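Local coordinates for hypoxanthine phosphoribosyltransferase (Bacillus anthracis, PDB 3O7M), which probably catalyses the transfer of a phosphoribosyl group from PRPP to hypoxanthine in purine salvage, as a member of the type I phosphoribosyltransferase family, at residues B[154-159]-B[171-176]; B[129-134]-B[148-153]; B[68-73]-B[81-86]. One frame throughout, in Å; residues are numbered along the deposited sequence.

In the fold
Contacts 1 and 2 follow one another in the chain and adjoin in space, with centres about 12 Å apart; Ile155 packs on Ile150, and Tyr158 on Leu130. Contact 2 belongs to the edge of the mixed core sheet, whereas contact 1 lies in the small antiparallel sheet formed by strands 8-13, 155-156 and 172-175, so their meeting joins core to hood. Contact 3 reaches the same core sheet as contact 2, with centres about 22 Å apart, and is about 24 Å from contact 1 between centres. By analogy with relatives, Phe154 and Lys133 probably border the purine site, while 68-73 leads into the mobile loop.

Contact 1: residues B[154-159]-B[171-176]; sequences FIVGYG and FIASVV
Val156 and Ala173 pair across two short antiparallel strands of the three-stranded sheet that forms the hood of this phosphoribosyltransferase, where the C-terminal strand 172-175 lies between strands 8-13 and 155-156. The backbone bonds are of two kinds. Val156 N gives to Ala173 O at 2.9 Å and Ala173 N returns to Val156 O, also at 2.9 Å, both donors meeting their oxygens almost head-on. The third, from Val175 N to Phe154 O at 3.0 Å, arrives from above the carbonyl plane, 40° out of it. CA-H groups of Ser174 and Ile172 add weaker approaches to the same carbonyls of Phe154 and Val156.

Apolar side chains meet on both faces, that of Ile155 and that of Val156 and Ala173. Ile155 and Ile172 pass at a slant, CD1 of the former 3.9 Å from CG2 of the latter. The outer branch of Ile172 turns at its second torsion (chi2 -86°), which carries CD1 to 3.5 Å from Gly157 O and 4.0 Å from Tyr158 CB. The Tyr158 ring leads away toward helix 15-32, and its hydroxyl is hydrogen-bonded to Asp53.

Phe154, exposed, with Val175 O at its ring edge, probably corresponds to the aromatic residue that stacks on the purine in related enzymes. A beta-mercaptoethanol beside it, though probably from the crystallisation liquor, lies where such a pocket would be expected. The tightest packing is between two valines crossing at about a right angle: Val175 CG2, set beside its own backbone N, presses against Val156 CG2 at 3.3 Å and Val156 CG1 at 3.5 Å.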
ATOM      1  N   PHE B 154      28.542   9.147   7.851  1.00 52.47           N
ATOM      2  CA  PHE B 154      27.420   9.212   6.955  1.00 49.29           C
ATOM      3  C   PHE B 154      28.112   8.679   5.715  1.00 46.26           C
ATOM      4  O   PHE B 154      29.236   9.095   5.411  1.00 45.19           O
ATOM      5  CB  PHE B 154      26.985  10.646   6.687  1.00 50.84           C
ATOM      6  CG  PHE B 154      26.398  11.347   7.882  1.00 53.49           C
ATOM      7  CD1 PHE B 154      25.111  11.044   8.313  1.00 55.05           C
ATOM      8  CD2 PHE B 154      27.111  12.331   8.547  1.00 57.27           C
ATOM      9  CE1 PHE B 154      24.551  11.697   9.398  1.00 56.09           C
ATOM     10  CE2 PHE B 154      26.553  12.990   9.636  1.00 59.33           C
ATOM     11  CZ  PHE B 154      25.272  12.669  10.057  1.00 58.11           C
ATOM     12  N   ILE B 155      27.497   7.740   5.022  1.00 42.55           N
ATOM     13  CA  ILE B 155      28.097   7.254   3.788  1.00 41.07           C
ATOM     14  C   ILE B 155      27.010   7.254   2.732  1.00 38.52           C
ATOM     15  O   ILE B 155      25.835   7.188   3.056  1.00 37.79           O
ATOM     16  CB  ILE B 155      28.685   5.839   3.943  1.00 40.60           C
ATOM     17  CG1 ILE B 155      27.573   4.860   4.290  1.00 41.32           C
ATOM     18  CG2 ILE B 155      29.789   5.835   5.043  1.00 41.62           C
ATOM     19  CD1 ILE B 155      27.964   3.449   4.069  1.00 45.60           C
ATOM     20  N   VAL B 156      27.420   7.315   1.473  1.00 36.34           N
ATOM     21  CA  VAL B 156      26.500   7.365   0.360  1.00 34.22           C
ATOM     22  C   VAL B 156      27.057   6.513  -0.758  1.00 33.49           C
ATOM     23  O   VAL B 156      28.246   6.125  -0.730  1.00 32.80           O
ATOM     24  CB  VAL B 156      26.374   8.798  -0.186  1.00 35.61           C
ATOM     25  CG1 VAL B 156      25.751   9.737   0.857  1.00 36.10           C
ATOM     26  CG2 VAL B 156      27.740   9.315  -0.645  1.00 35.52           C
ATOM     27  N   GLY B 157      26.195   6.219  -1.732  1.00 31.69           N
ATOM     28  CA  GLY B 157      26.584   5.481  -2.913  1.00 29.81           C
ATOM     29  C   GLY B 157      26.062   4.064  -2.983  1.00 28.79           C
ATOM     30  O   GLY B 157      25.636   3.471  -1.981  1.00 28.17           O
ATOM     31  N   TYR B 158      26.085   3.521  -4.195  1.00 27.39           N
ATOM     32  CA  TYR B 158      25.728   2.128  -4.410  1.00 27.42           C
ATOM     33  C   TYR B 158      24.358   1.830  -3.820  1.00 26.99           C
ATOM     34  O   TYR B 158      24.162   0.825  -3.126  1.00 27.78           O
ATOM     35  CB  TYR B 158      26.791   1.234  -3.790  1.00 26.21           C
ATOM     36  CG  TYR B 158      26.793  -0.197  -4.281  1.00 25.84           C
ATOM     37  CD1 TYR B 158      27.320  -0.534  -5.527  1.00 25.17           C
ATOM     38  CD2 TYR B 158      26.333  -1.227  -3.471  1.00 25.10           C
ATOM     39  CE1 TYR B 158      27.368  -1.874  -5.951  1.00 26.51           C
ATOM     40  CE2 TYR B 158      26.368  -2.527  -3.887  1.00 25.45           C
ATOM     41  CZ  TYR B 158      26.866  -2.852  -5.125  1.00 26.59           C
ATOM     42  OH  TYR B 158      26.882  -4.177  -5.492  1.00 29.76           O
ATOM     43  N   GLY B 159      23.437   2.731  -4.102  1.00 26.64           N
ATOM     44  CA  GLY B 159      22.046   2.630  -3.654  1.00 26.68           C
ATOM     45  C   GLY B 159      21.724   3.383  -2.381  1.00 26.80           C
ATOM     46  O   GLY B 159      20.539   3.615  -2.086  1.00 29.03           O
ATOM     47  N   PHE B 171      30.422   3.698  -6.205  1.00 28.43           N
ATOM     48  CA  PHE B 171      31.263   3.367  -5.079  1.00 28.25           C
ATOM     49  C   PHE B 171      30.601   3.890  -3.815  1.00 28.42           C
ATOM     50  O   PHE B 171      29.585   4.580  -3.888  1.00 28.23           O
ATOM     51  CB  PHE B 171      32.652   3.993  -5.235  1.00 29.82           C
ATOM     52  CG  PHE B 171      32.624   5.466  -5.533  1.00 30.96           C
ATOM     53  CD1 PHE B 171      32.540   6.389  -4.513  1.00 34.64           C
ATOM     54  CD2 PHE B 171      32.628   5.923  -6.835  1.00 33.43           C
ATOM     55  CE1 PHE B 171      32.503   7.750  -4.792  1.00 35.35           C
ATOM     56  CE2 PHE B 171      32.581   7.275  -7.106  1.00 35.70           C
ATOM     57  CZ  PHE B 171      32.529   8.178  -6.089  1.00 35.92           C
ATOM     58  N   ILE B 172      31.141   3.490  -2.665  1.00 28.26           N
ATOM     59  CA  ILE B 172      30.694   3.972  -1.367  1.00 30.01           C
ATOM     60  C   ILE B 172      31.686   5.052  -0.935  1.00 31.61           C
ATOM     61  O   ILE B 172      32.918   4.863  -1.009  1.00 30.97           O
ATOM     62  CB  ILE B 172      30.675   2.836  -0.317  1.00 29.72           C
ATOM     63  CG1 ILE B 172      29.635   1.756  -0.667  1.00 30.44           C
ATOM     64  CG2 ILE B 172      30.404   3.379   1.065  1.00 30.02           C
ATOM     65  CD1 ILE B 172      28.269   2.002  -0.193  1.00 32.36           C
ATOM     66  N   ALA B 173      31.162   6.195  -0.513  1.00 32.91           N
ATOM     67  CA  ALA B 173      31.989   7.306  -0.054  1.00 35.08           C
ATOM     68  C   ALA B 173      31.444   7.864   1.261  1.00 36.93           C
ATOM     69  O   ALA B 173      30.278   7.692   1.575  1.00 36.36           O
ATOM     70  CB  ALA B 173      32.015   8.386  -1.095  1.00 36.10           C
ATOM     71  N   SER B 174      32.313   8.466   2.059  1.00 40.47           N
ATOM     72  CA  SER B 174      31.882   9.132   3.281  1.00 42.92           C
ATOM     73  C   SER B 174      31.476  10.520   2.833  1.00 45.42           C
ATOM     74  O   SER B 174      31.999  11.018   1.839  1.00 44.80           O
ATOM     75  CB  SER B 174      33.032   9.245   4.271  1.00 44.07           C
ATOM     76  OG  SER B 174      34.147   9.826   3.633  1.00 44.24           O
ATOM     77  N   VAL B 175      30.536  11.123   3.555  1.00 48.31           N
ATOM     78  CA  VAL B 175      30.041  12.459   3.237  1.00 51.33           C
ATOM     79  C   VAL B 175      30.120  13.365   4.460  1.00 54.46           C
ATOM     80  O   VAL B 175      29.754  12.949   5.560  1.00 55.30           O
ATOM     81  CB  VAL B 175      28.583  12.394   2.773  1.00 50.55           C
ATOM     82  CG1 VAL B 175      27.951  13.782   2.805  1.00 53.97           C
ATOM     83  CG2 VAL B 175      28.495  11.779   1.386  1.00 49.90           C
ATOM     84  N   VAL B 176      30.584  14.597   4.255  1.00 57.50           N
ATOM     85  CA  VAL B 176      30.726  15.593   5.327  1.00 60.25           C
ATOM     86  C   VAL B 176      29.371  16.206   5.663  1.00 61.17           C
ATOM     87  O   VAL B 176      28.810  16.958   4.860  1.00 61.72           O
ATOM     88  CB  VAL B 176      31.630  16.754   4.904  1.00 61.98           C
ATOM     89  CG1 VAL B 176      31.970  17.637   6.119  1.00 65.14           C
ATOM     90  CG2 VAL B 176      32.900  16.249   4.247  1.00 62.49           C
TER

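Contact 2: residues B[129-134]-B[148-153]; sequences TLLDKP and FQIPDE
Lys133 lies aslant over Ile150 and reaches past it to Asp152 and Glu153. The packed part is here: Lys133 CE is 3.3 Å from Ile150 CD1, closer than ordinary van der Waals contact, while Ile150 CG2 touches Leu131 CD2 at 3.8 Å. CG1 of Ile150 sits between its backbone N and carbonyl carbon (chi1 64°), presenting its end to the lysine methylenes. The backbones pair in parallel at Leu131-Phe148 and Asp132-Gln149. Phe148 brackets Leu131, giving its N-H to Leu130 O at 2.8 Å and taking the N-H of Asp132 on its own O, also at 2.8 Å. The pairing then weakens, Ile150 N being 3.4 Å from Asp132 O.

Two places are looser. On one flank exposed Gln149, modelled in two conformers, crosses Pro134 at about a right angle, a touch that is tentative. The other is the ammonium end of Lys133, where NZ is in a salt bridge with OD2 of exposed Asp152 at 3.2 Å, coming from above the carboxylate plane, 69° out of it, and makes a weak bond to Glu153 O at 3.2 Å. Asp132 turns elsewhere, to a salt bridge with Arg137. Lys133 also touches Asp105, in the segment that carries the PRPP-binding motif of the family. A lysine at the C-terminal end of such a parallel core strand is typical of the base-binding region in hypoxanthine phosphoribosyltransferases, which Lys133 probably borders here.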
ATOM      1  N   THR B 129      23.556  -8.106   4.655  1.00 26.70           N
ATOM      2  CA  THR B 129      23.668  -6.670   4.609  1.00 25.63           C
ATOM      3  C   THR B 129      24.972  -6.243   3.937  1.00 26.22           C
ATOM      4  O   THR B 129      26.023  -6.858   4.159  1.00 26.41           O
ATOM      5  CB  THR B 129      23.567  -6.057   6.029  1.00 26.39           C
ATOM      6  OG1 THR B 129      23.571  -4.624   5.926  1.00 27.55           O
ATOM      7  CG2 THR B 129      24.727  -6.538   6.943  1.00 23.88           C
ATOM      8  N   LEU B 130      24.932  -5.191   3.133  1.00 25.72           N
ATOM      9  CA  LEU B 130      26.157  -4.713   2.473  1.00 26.04           C
ATOM     10  C   LEU B 130      27.112  -4.121   3.507  1.00 26.99           C
ATOM     11  O   LEU B 130      28.328  -4.390   3.502  1.00 25.31           O
ATOM     12  CB  LEU B 130      25.852  -3.647   1.429  1.00 26.49           C
ATOM     13  CG  LEU B 130      27.114  -3.087   0.749  1.00 26.76           C
ATOM     14  CD1 LEU B 130      27.796  -4.132  -0.067  1.00 28.76           C
ATOM     15  CD2 LEU B 130      26.750  -1.866  -0.133  1.00 31.30           C
ATOM     16  N   LEU B 131      26.540  -3.327   4.401  1.00 26.41           N
ATOM     17  CA  LEU B 131      27.288  -2.666   5.440  1.00 28.70           C
ATOM     18  C   LEU B 131      26.718  -3.000   6.819  1.00 30.18           C
ATOM     19  O   LEU B 131      25.507  -3.147   6.976  1.00 28.98           O
ATOM     20  CB  LEU B 131      27.237  -1.152   5.224  1.00 28.60           C
ATOM     21  CG  LEU B 131      27.643  -0.646   3.846  1.00 29.36           C
ATOM     22  CD1 LEU B 131      27.381   0.858   3.759  1.00 30.92           C
ATOM     23  CD2 LEU B 131      29.137  -0.964   3.508  1.00 27.80           C
ATOM     24  N   ASP B 132      27.595  -3.051   7.816  1.00 32.31           N
ATOM     25  CA  ASP B 132      27.204  -3.383   9.186  1.00 34.86           C
ATOM     26  C   ASP B 132      27.854  -2.401  10.164  1.00 37.07           C
ATOM     27  O   ASP B 132      28.988  -1.953   9.959  1.00 36.36           O
ATOM     28  CB  ASP B 132      27.646  -4.819   9.492  1.00 34.91           C
ATOM     29  CG  ASP B 132      26.931  -5.439  10.703  1.00 39.17           C
ATOM     30  OD1 ASP B 132      25.869  -4.927  11.152  1.00 38.92           O
ATOM     31  OD2 ASP B 132      27.443  -6.476  11.193  1.00 42.91           O
ATOM     32  N   LYS B 133      27.121  -2.046  11.215  1.00 39.32           N
ATOM     33  CA  LYS B 133      27.663  -1.201  12.279  1.00 42.47           C
ATOM     34  C   LYS B 133      27.262  -1.850  13.564  1.00 44.51           C
ATOM     35  O   LYS B 133      26.403  -1.322  14.270  1.00 44.53           O
ATOM     36  CB  LYS B 133      27.122   0.216  12.224  1.00 43.19           C
ATOM     37  CG  LYS B 133      27.602   1.018  11.043  1.00 44.85           C
ATOM     38  CD  LYS B 133      27.103   2.458  11.150  1.00 47.66           C
ATOM     39  CE  LYS B 133      27.491   3.303   9.945  1.00 47.97           C
ATOM     40  NZ  LYS B 133      26.872   4.665  10.041  1.00 49.76           N
ATOM     41  N   PRO B 134      27.872  -3.013  13.870  1.00 46.67           N
ATOM     42  CA  PRO B 134      27.486  -3.794  15.046  1.00 48.51           C
ATOM     43  C   PRO B 134      27.679  -3.087  16.380  1.00 51.70           C
ATOM     44  O   PRO B 134      26.981  -3.420  17.348  1.00 53.02           O
ATOM     45  CB  PRO B 134      28.352  -5.056  14.951  1.00 48.72           C
ATOM     46  CG  PRO B 134      29.484  -4.691  14.090  1.00 47.78           C
ATOM     47  CD  PRO B 134      28.964  -3.665  13.122  1.00 46.22           C
ATOM     48  N   PHE B 148      30.772  -5.249   4.554  1.00 26.83           N
ATOM     49  CA  PHE B 148      31.783  -4.442   5.208  1.00 28.62           C
ATOM     50  C   PHE B 148      31.300  -3.781   6.497  1.00 30.08           C
ATOM     51  O   PHE B 148      30.109  -3.476   6.650  1.00 29.43           O
ATOM     52  CB  PHE B 148      32.189  -3.292   4.265  1.00 28.08           C
ATOM     53  CG  PHE B 148      32.706  -3.745   2.922  1.00 26.61           C
ATOM     54  CD1 PHE B 148      31.831  -4.010   1.882  1.00 28.64           C
ATOM     55  CD2 PHE B 148      34.060  -3.882   2.701  1.00 26.21           C
ATOM     56  CE1 PHE B 148      32.290  -4.432   0.660  1.00 25.79           C
ATOM     57  CE2 PHE B 148      34.530  -4.305   1.477  1.00 26.78           C
ATOM     58  CZ  PHE B 148      33.633  -4.576   0.455  1.00 26.55           C
ATOM     59  N   GLN B 149      32.224  -3.581   7.425  0.50 31.88           N
ATOM     60  CA  GLN B 149      31.928  -2.826   8.622  0.50 34.11           C
ATOM     61  C   GLN B 149      32.475  -1.440   8.353  0.50 36.05           C
ATOM     62  O   GLN B 149      33.584  -1.290   7.840  0.50 35.83           O
ATOM     63  CB  GLN B 149      32.532  -3.457   9.879  0.50 35.54           C
ATOM     64  CG  GLN B 149      31.677  -4.574  10.476  0.50 37.04           C
ATOM     65  CD  GLN B 149      32.362  -5.304  11.634  0.50 40.61           C
ATOM     66  OE1 GLN B 149      31.942  -6.391  12.032  0.50 41.56           O
ATOM     67  NE2 GLN B 149      33.438  -4.716  12.159  0.50 43.07           N
ATOM     68  N   ILE B 150      31.658  -0.423   8.605  1.00 37.61           N
ATOM     69  CA  ILE B 150      32.088   0.957   8.407  1.00 41.98           C
ATOM     70  C   ILE B 150      32.035   1.715   9.719  1.00 45.68           C
ATOM     71  O   ILE B 150      31.083   1.565  10.486  1.00 46.36           O
ATOM     72  CB  ILE B 150      31.230   1.722   7.366  1.00 42.60           C
ATOM     73  CG1 ILE B 150      29.794   1.858   7.838  1.00 44.22           C
ATOM     74  CG2 ILE B 150      31.284   1.027   6.001  1.00 44.40           C
ATOM     75  CD1 ILE B 150      28.974   2.882   7.051  1.00 48.70           C
ATOM     76  N   PRO B 151      33.060   2.534   9.975  1.00 49.80           N
ATOM     77  CA  PRO B 151      33.109   3.283  11.200  1.00 53.29           C
ATOM     78  C   PRO B 151      32.105   4.381  11.063  1.00 55.19           C
ATOM     79  O   PRO B 151      32.237   5.223  10.179  1.00 56.30           O
ATOM     80  CB  PRO B 151      34.518   3.858  11.207  1.00 54.33           C
ATOM     81  CG  PRO B 151      34.853   4.042   9.791  1.00 52.77           C
ATOM     82  CD  PRO B 151      34.000   3.079   8.985  1.00 50.57           C
ATOM     83  N   ASP B 152      31.100   4.327  11.922  1.00 57.34           N
ATOM     84  CA  ASP B 152      29.993   5.260  11.926  1.00 58.70           C
ATOM     85  C   ASP B 152      30.319   6.652  11.398  1.00 59.33           C
ATOM     86  O   ASP B 152      30.955   7.471  12.070  1.00 62.26           O
ATOM     87  CB  ASP B 152      29.383   5.340  13.320  1.00 60.30           C
ATOM     88  CG  ASP B 152      28.078   6.089  13.324  1.00 63.36           C
ATOM     89  OD1 ASP B 152      28.105   7.332  13.482  1.00 69.24           O
ATOM     90  OD2 ASP B 152      27.023   5.425  13.196  1.00 66.11           O
ATOM     91  N   GLU B 153      29.892   6.871  10.164  1.00 57.47           N
ATOM     92  CA  GLU B 153      30.005   8.125   9.475  1.00 57.21           C
ATOM     93  C   GLU B 153      28.613   8.276   8.835  1.00 54.67           C
ATOM     94  O   GLU B 153      27.629   7.669   9.263  1.00 55.18           O
ATOM     95  CB  GLU B 153      31.067   8.002   8.369  1.00 57.37           C
ATOM     96  CG  GLU B 153      32.512   7.781   8.846  1.00 59.90           C
ATOM     97  CD  GLU B 153      33.429   7.177   7.770  1.00 61.80           C
ATOM     98  OE1 GLU B 153      34.313   7.893   7.262  1.00 63.69           O
ATOM     99  OE2 GLU B 153      33.271   5.985   7.423  1.00 63.34           O
TER

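Contact 3: residues B[68-73]-B[81-86]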
ATOM      1  N   SER B  68       8.788  -2.858   1.963  1.00 28.41           N
ATOM      2  CA  SER B  68       9.013  -1.484   2.317  1.00 29.44           C
ATOM      3  C   SER B  68       8.280  -1.204   3.624  1.00 30.12           C
ATOM      4  O   SER B  68       7.110  -1.586   3.784  1.00 28.53           O
ATOM      5  CB  SER B  68       8.540  -0.582   1.191  1.00 30.46           C
ATOM      6  OG  SER B  68       8.337   0.718   1.698  1.00 37.77           O
ATOM      7  N   ALA B  69       8.979  -0.545   4.541  1.00 30.33           N
ATOM      8  CA  ALA B  69       8.444  -0.219   5.850  1.00 33.11           C
ATOM      9  C   ALA B  69       8.742   1.248   6.137  1.00 34.79           C
ATOM     10  O   ALA B  69       9.622   1.846   5.499  1.00 34.88           O
ATOM     11  CB  ALA B  69       9.049  -1.139   6.916  1.00 32.10           C
ATOM     12  N   SER B  70       7.972   1.860   7.025  1.00 36.64           N
ATOM     13  CA  SER B  70       8.208   3.252   7.385  1.00 39.47           C
ATOM     14  C   SER B  70       8.090   3.348   8.894  1.00 40.76           C
ATOM     15  O   SER B  70       7.391   2.564   9.532  1.00 38.54           O
ATOM     16  CB  SER B  70       7.245   4.221   6.672  1.00 40.47           C
ATOM     17  OG  SER B  70       5.888   3.968   6.999  1.00 44.60           O
ATOM     18  N   SER B  71       8.800   4.297   9.483  1.00 43.17           N
ATOM     19  CA  SER B  71       8.822   4.364  10.928  1.00 45.19           C
ATOM     20  C   SER B  71       7.548   5.008  11.444  1.00 46.23           C
ATOM     21  O   SER B  71       6.854   5.722  10.713  1.00 46.62           O
ATOM     22  CB  SER B  71      10.047   5.137  11.415  1.00 46.50           C
ATOM     23  OG  SER B  71       9.729   6.492  11.573  1.00 49.98           O
ATOM     24  N   TYR B  72       7.232   4.714  12.702  1.00 47.85           N
ATOM     25  CA  TYR B  72       6.109   5.320  13.397  1.00 48.97           C
ATOM     26  C   TYR B  72       6.577   6.580  14.145  1.00 52.36           C
ATOM     27  O   TYR B  72       5.823   7.193  14.888  1.00 54.60           O
ATOM     28  CB  TYR B  72       5.467   4.330  14.375  1.00 49.02           C
ATOM     29  CG  TYR B  72       4.547   3.323  13.722  1.00 43.01           C
ATOM     30  CD1 TYR B  72       3.248   3.676  13.344  1.00 42.26           C
ATOM     31  CD2 TYR B  72       4.949   2.019  13.521  1.00 39.72           C
ATOM     32  CE1 TYR B  72       2.379   2.741  12.756  1.00 38.54           C
ATOM     33  CE2 TYR B  72       4.099   1.082  12.916  1.00 38.53           C
ATOM     34  CZ  TYR B  72       2.809   1.445  12.550  1.00 37.74           C
ATOM     35  OH  TYR B  72       1.982   0.499  11.944  1.00 37.15           O
ATOM     36  N   GLY B  73       7.824   6.975  13.942  1.00 53.93           N
ATOM     37  CA  GLY B  73       8.345   8.174  14.587  1.00 56.78           C
ATOM     38  C   GLY B  73       9.234   7.801  15.748  1.00 58.63           C
ATOM     39  O   GLY B  73      10.074   6.903  15.619  1.00 57.79           O
ATOM     40  N   LYS B  81       9.579  -0.801  15.910  1.00 40.57           N
ATOM     41  CA  LYS B  81       8.229  -0.958  15.371  1.00 39.44           C
ATOM     42  C   LYS B  81       8.123  -0.106  14.090  1.00 38.25           C
ATOM     43  O   LYS B  81       8.320   1.117  14.143  1.00 38.05           O
ATOM     44  CB  LYS B  81       7.182  -0.498  16.394  1.00 40.22           C
ATOM     45  CG  LYS B  81       5.762  -0.799  15.941  1.00 40.33           C
ATOM     46  CD  LYS B  81       4.738  -0.300  16.912  1.00 37.50           C
ATOM     47  CE  LYS B  81       4.602   1.209  16.897  1.00 38.06           C
ATOM     48  NZ  LYS B  81       3.545   1.663  17.830  1.00 33.54           N
ATOM     49  N   VAL B  82       7.830  -0.744  12.960  1.00 35.09           N
ATOM     50  CA  VAL B  82       7.662  -0.016  11.703  1.00 34.90           C
ATOM     51  C   VAL B  82       6.337  -0.416  11.044  1.00 34.52           C
ATOM     52  O   VAL B  82       5.794  -1.485  11.330  1.00 34.97           O
ATOM     53  CB  VAL B  82       8.783  -0.304  10.676  1.00 33.32           C
ATOM     54  CG1 VAL B  82      10.087   0.462  11.004  1.00 32.91           C
ATOM     55  CG2 VAL B  82       9.022  -1.824  10.518  1.00 32.18           C
ATOM     56  N   LYS B  83       5.787   0.442  10.200  1.00 34.74           N
ATOM     57  CA  LYS B  83       4.601   0.026   9.481  1.00 34.18           C
ATOM     58  C   LYS B  83       4.938  -0.485   8.097  1.00 33.81           C
ATOM     59  O   LYS B  83       5.808   0.067   7.377  1.00 32.32           O
ATOM     60  CB  LYS B  83       3.519   1.061   9.421  1.00 36.85           C
ATOM     61  CG  LYS B  83       3.770   2.274   8.749  1.00 38.37           C
ATOM     62  CD  LYS B  83       2.388   2.699   8.241  1.00 38.59           C
ATOM     63  CE  LYS B  83       2.283   4.153   7.917  1.00 40.76           C
ATOM     64  NZ  LYS B  83       1.869   5.068   9.043  1.00 41.03           N
ATOM     65  N   LEU B  84       4.291  -1.583   7.747  1.00 32.27           N
ATOM     66  CA  LEU B  84       4.539  -2.195   6.467  1.00 31.92           C
ATOM     67  C   LEU B  84       3.794  -1.409   5.422  1.00 31.53           C
ATOM     68  O   LEU B  84       2.573  -1.297   5.477  1.00 31.11           O
ATOM     69  CB  LEU B  84       4.104  -3.655   6.474  1.00 32.36           C
ATOM     70  CG  LEU B  84       4.867  -4.506   7.467  1.00 35.23           C
ATOM     71  CD1 LEU B  84       4.481  -5.969   7.198  1.00 39.55           C
ATOM     72  CD2 LEU B  84       6.432  -4.317   7.347  1.00 36.55           C
ATOM     73  N   LEU B  85       4.547  -0.821   4.500  1.00 30.69           N
ATOM     74  CA  LEU B  85       3.986  -0.046   3.418  1.00 32.56           C
ATOM     75  C   LEU B  85       3.744  -0.948   2.253  1.00 32.59           C
ATOM     76  O   LEU B  85       2.725  -0.864   1.606  1.00 34.02           O
ATOM     77  CB  LEU B  85       4.930   1.072   3.003  1.00 32.91           C
ATOM     78  CG  LEU B  85       5.056   2.179   4.043  1.00 35.05           C
ATOM     79  CD1 LEU B  85       6.080   3.210   3.523  1.00 39.00           C
ATOM     80  CD2 LEU B  85       3.688   2.811   4.317  1.00 36.99           C
ATOM     81  N   LYS B  86       4.711  -1.792   1.968  1.00 32.54           N
ATOM     82  CA  LYS B  86       4.528  -2.791   0.943  1.00 32.81           C
ATOM     83  C   LYS B  86       4.999  -4.109   1.491  1.00 31.21           C
ATOM     84  O   LYS B  86       6.180  -4.283   1.820  1.00 31.53           O
ATOM     85  CB  LYS B  86       5.293  -2.458  -0.347  1.00 33.19           C
ATOM     86  CG  LYS B  86       5.164  -3.540  -1.419  1.00 36.29           C
ATOM     87  CD  LYS B  86       3.702  -3.695  -1.867  1.00 39.67           C
ATOM     88  CE  LYS B  86       3.518  -4.746  -2.985  1.00 41.71           C
ATOM     89  NZ  LYS B  86       3.898  -6.147  -2.600  1.00 41.68           N
TER
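Tyr72 is laid across Lys81 and Lys83, each at about a right angle. Lys81 NZ stands over the ring face, 4.8 Å from its centroid and 20° off the normal, a cation-pi contact; the chain bends at chi3 (72°), bringing the ammonium over the ring. Lys83 CG lies over the opposite face, so the ring is held between the two lysine chains. Ser70 OG rests 3.2 Å from Lys83 CG, and Ser70 CB meets Leu85 CD1 at 3.5 Å, while Ala69 packs on Val82 and Leu84.

The backbone sets this register. Ser70 and Lys83 are an antiparallel hydrogen-bonded pair, with Ser70 N to Lys83 O at 2.8 Å and Lys83 N to Ser70 O at 2.7 Å. Leu85 N and Lys86 N both give to Ser68 O, at 2.8 and 3.0 Å, from the same face of its carbonyl plane, a classic beta bulge. Ser71 OG accepts from Gly73 N in an ST turn before helix 74-79, where Gln75 bonds Lys81 NZ and Thr76 OG1 hydrogen-bonds both Tyr72 N and Lys81 O, tying the segments together.

Ser71-Tyr72 matches the Ser-Tyr pair of the mobile active-site loop in relatives. Here the polar ends point into a subunit interface: Tyr72 OH is hydrogen-bonded to Ile88 O, Lys81 NZ to Thr93 OG1, and Lys83 NZ forms a salt bridge with Asp89, all of the third subunit, so the loop's placement probably depends in part on the assembly.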